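Local coordinates for protein DNA-3-methyladenine glycosidase (Bacillus halodurans, PDB 2H56) that belongs to the HhH-GPD superfamily of base excision DNA repair proteins, a mostly helical group, at residues A[123-128]-A[152-157]. Residues are numbered along the deposited sequence; the frame is centred on the assembly and turned at random.
Sequences LDFTEL and EMFMMF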
ATOM      1  N   LEU A 123      -7.177   7.490  16.688  1.00 70.16           N
ATOM      2  CA  LEU A 123      -6.125   7.132  15.772  1.00 72.44           C
ATOM      3  C   LEU A 123      -4.926   8.077  15.900  1.00 75.26           C
ATOM      4  O   LEU A 123      -4.888   9.104  15.246  1.00 77.37           O
ATOM      5  CB  LEU A 123      -6.699   7.172  14.368  1.00 71.79           C
ATOM      6  CG  LEU A 123      -5.809   6.694  13.253  1.00 73.48           C
ATOM      7  CD1 LEU A 123      -5.459   5.195  13.441  1.00 58.92           C
ATOM      8  CD2 LEU A 123      -6.552   6.998  11.955  1.00 67.12           C
ATOM      9  N   ASP A 124      -3.959   7.719  16.753  1.00 78.55           N
ATOM     10  CA  ASP A 124      -2.718   8.485  16.952  1.00 80.60           C
ATOM     11  C   ASP A 124      -1.538   7.836  16.205  1.00 81.92           C
ATOM     12  O   ASP A 124      -1.054   6.761  16.589  1.00 81.43           O
ATOM     13  CB  ASP A 124      -2.396   8.547  18.447  1.00 82.82           C
ATOM     14  CG  ASP A 124      -0.929   8.873  18.732  1.00 86.69           C
ATOM     15  OD1 ASP A 124      -0.381   9.800  18.087  1.00 93.50           O
ATOM     16  OD2 ASP A 124      -0.330   8.192  19.604  1.00 90.02           O
ATOM     17  N   PHE A 125      -1.052   8.495  15.156  1.00 82.64           N
ATOM     18  CA  PHE A 125      -0.040   7.877  14.290  1.00 81.44           C
ATOM     19  C   PHE A 125       1.324   7.649  14.945  1.00 83.11           C
ATOM     20  O   PHE A 125       2.044   6.726  14.547  1.00 84.10           O
ATOM     21  CB  PHE A 125       0.106   8.669  12.998  1.00 80.78           C
ATOM     22  CG  PHE A 125      -1.131   8.628  12.132  1.00 84.09           C
ATOM     23  CD1 PHE A 125      -1.524   7.435  11.513  1.00 86.14           C
ATOM     24  CD2 PHE A 125      -1.919   9.764  11.957  1.00 82.65           C
ATOM     25  CE1 PHE A 125      -2.665   7.388  10.729  1.00 86.17           C
ATOM     26  CE2 PHE A 125      -3.061   9.722  11.165  1.00 78.69           C
ATOM     27  CZ  PHE A 125      -3.434   8.543  10.556  1.00 84.55           C
ATOM     28  N   THR A 126       1.686   8.434  15.962  1.00 83.62           N
ATOM     29  CA  THR A 126       2.960   8.179  16.655  1.00 84.49           C
ATOM     30  C   THR A 126       2.904   6.903  17.491  1.00 84.93           C
ATOM     31  O   THR A 126       3.823   6.102  17.403  1.00 87.87           O
ATOM     32  CB  THR A 126       3.435   9.346  17.543  1.00 85.17           C
ATOM     33  OG1 THR A 126       3.483  10.558  16.775  1.00 85.21           O
ATOM     34  CG2 THR A 126       4.817   9.031  18.126  1.00 80.20           C
ATOM     35  N   GLU A 127       1.848   6.705  18.285  1.00 84.43           N
ATOM     36  CA  GLU A 127       1.678   5.436  19.011  1.00 84.89           C
ATOM     37  C   GLU A 127       1.671   4.247  18.036  1.00 84.39           C
ATOM     38  O   GLU A 127       2.294   3.217  18.301  1.00 86.10           O
ATOM     39  CB  GLU A 127       0.415   5.423  19.876  1.00 85.06           C
ATOM     40  N   LEU A 128       1.025   4.393  16.888  1.00 82.43           N
ATOM     41  CA  LEU A 128       1.011   3.298  15.904  1.00 82.45           C
ATOM     42  C   LEU A 128       2.387   2.881  15.335  1.00 82.32           C
ATOM     43  O   LEU A 128       2.628   1.704  15.097  1.00 81.32           O
ATOM     44  CB  LEU A 128       0.040   3.627  14.776  1.00 82.85           C
ATOM     45  CG  LEU A 128      -1.409   3.741  15.243  1.00 77.59           C
ATOM     46  CD1 LEU A 128      -2.320   4.068  14.067  1.00 70.93           C
ATOM     47  CD2 LEU A 128      -1.819   2.456  15.942  1.00 72.27           C
ATOM     48  N   GLU A 152      -3.748  -2.048   4.769  1.00 65.24           N
ATOM     49  CA  GLU A 152      -2.467  -2.657   4.502  1.00 66.76           C
ATOM     50  C   GLU A 152      -1.616  -1.787   3.578  1.00 68.35           C
ATOM     51  O   GLU A 152      -0.456  -1.507   3.902  1.00 66.87           O
ATOM     52  CB  GLU A 152      -2.633  -4.075   3.982  1.00 66.97           C
ATOM     53  CG  GLU A 152      -2.941  -5.038   5.118  1.00 65.99           C
ATOM     54  CD  GLU A 152      -3.487  -6.385   4.660  1.00 76.88           C
ATOM     55  OE1 GLU A 152      -4.064  -6.465   3.525  1.00 72.59           O
ATOM     56  OE2 GLU A 152      -3.342  -7.361   5.466  1.00 79.85           O
HETATM   57  N   MSE A 153      -2.210  -1.308   2.482  1.00 69.75           N
HETATM   58  CA  MSE A 153      -1.495  -0.413   1.547  1.00 69.25           C
HETATM   59  C   MSE A 153      -1.039   0.881   2.226  1.00 69.32           C
HETATM   60  O   MSE A 153       0.081   1.418   1.926  1.00 67.67           O
HETATM   61  CB  MSE A 153      -2.364  -0.040   0.360  1.00 66.96           C
HETATM   62  CG  MSE A 153      -2.829  -1.192  -0.418  1.00 64.99           C
HETATM   63 SE   MSE A 153      -1.364  -2.093  -1.276  0.70 60.17          SE
HETATM   64  CE  MSE A 153      -1.043  -0.774  -2.807  1.00 81.87           C
ATOM     65  N   PHE A 154      -1.893   1.354   3.137  1.00 64.74           N
ATOM     66  CA  PHE A 154      -1.585   2.529   3.921  1.00 67.70           C
ATOM     67  C   PHE A 154      -0.395   2.296   4.816  1.00 70.10           C
ATOM     68  O   PHE A 154       0.446   3.191   4.944  1.00 76.18           O
ATOM     69  CB  PHE A 154      -2.772   2.937   4.782  1.00 69.77           C
ATOM     70  CG  PHE A 154      -2.522   4.156   5.604  1.00 72.16           C
ATOM     71  CD1 PHE A 154      -2.559   5.428   5.014  1.00 79.67           C
ATOM     72  CD2 PHE A 154      -2.266   4.049   6.963  1.00 68.07           C
ATOM     73  CE1 PHE A 154      -2.300   6.573   5.770  1.00 67.70           C
ATOM     74  CE2 PHE A 154      -2.023   5.191   7.728  1.00 72.29           C
ATOM     75  CZ  PHE A 154      -2.038   6.452   7.131  1.00 65.23           C
HETATM   76  N   MSE A 155      -0.312   1.118   5.438  1.00 66.49           N
HETATM   77  CA  MSE A 155       0.777   0.843   6.342  1.00 65.85           C
HETATM   78  C   MSE A 155       2.085   0.819   5.549  1.00 67.60           C
HETATM   79  O   MSE A 155       3.184   1.041   6.107  1.00 66.98           O
HETATM   80  CB  MSE A 155       0.614  -0.517   7.035  1.00 65.11           C
HETATM   81  CG  MSE A 155      -0.540  -0.658   7.986  1.00 64.92           C
HETATM   82 SE   MSE A 155      -0.443  -2.283   9.070  0.70 68.29          SE
HETATM   83  CE  MSE A 155       1.363  -2.032   9.845  1.00 64.61           C
HETATM   84  N   MSE A 156       2.009   0.472   4.267  1.00 65.84           N
HETATM   85  CA  MSE A 156       3.256   0.239   3.560  1.00 66.35           C
HETATM   86  C   MSE A 156       3.719   1.574   3.013  1.00 69.05           C
HETATM   87  O   MSE A 156       4.777   2.056   3.364  1.00 71.66           O
HETATM   88  CB  MSE A 156       3.107  -0.779   2.428  1.00 66.13           C
HETATM   89  CG  MSE A 156       2.923  -2.250   2.856  1.00 68.74           C
HETATM   90 SE   MSE A 156       2.686  -3.267   1.220  0.70 55.98          SE
HETATM   91  CE  MSE A 156       2.401  -5.218   1.694  1.00 63.91           C
ATOM     92  N   PHE A 157       2.866   2.159   2.191  1.00 71.75           N
ATOM     93  CA  PHE A 157       3.196   3.268   1.332  1.00 71.90           C
ATOM     94  C   PHE A 157       3.006   4.609   2.014  1.00 73.62           C
ATOM     95  O   PHE A 157       3.212   5.655   1.401  1.00 75.31           O
ATOM     96  CB  PHE A 157       2.306   3.206   0.088  1.00 71.21           C
ATOM     97  CG  PHE A 157       2.650   2.094  -0.806  1.00 70.04           C
ATOM     98  CD1 PHE A 157       3.854   2.099  -1.477  1.00 75.17           C
ATOM     99  CD2 PHE A 157       1.808   1.019  -0.957  1.00 73.25           C
ATOM    100  CE1 PHE A 157       4.214   1.050  -2.324  1.00 72.90           C
ATOM    101  CE2 PHE A 157       2.151  -0.040  -1.785  1.00 71.40           C
ATOM    102  CZ  PHE A 157       3.364  -0.022  -2.476  1.00 72.84           C
TER
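Within the helical HhH-GPD fold, F125 in the first turn of the short helix 125-128 meets F154 of helix 148-157, and this one pair of phenylalanines carries the whole contact. CE1 of F125 comes to the far end of the other ring, 3.8 Å from CZ of F154 and equally near its CE2. This carbon approaches F154 at the ring edge, close to the ring plane. The two ring planes are inclined at 48° with centroids 6.0 Å apart, so the rings meet obliquely, and the side chains cross at about a right angle. F154 reaches across because its CG stands anti to the backbone N (chi1 -179°), which carries the ring out from its helix; F125, with CG anti to its carbonyl carbon, meets it with one ring corner. L55 of helix 51-61 touches both rings, joined by P51 on F125 and S54 on F154, while L140 of helix 133-141 also packs on F154. The helix carrying F125 is started by D124 at the N-cap: its OD1 accepts from T126 N at 3.3 Å, met from well above the carboxylate plane, and a second, less certain bond runs from E127 N to its OD2. Only 69 Å² is buried between the segments, and the meeting is wholly apolar: the two rings touch through van der Waals contact alone, without a polar bond between them, and L55 packs against both.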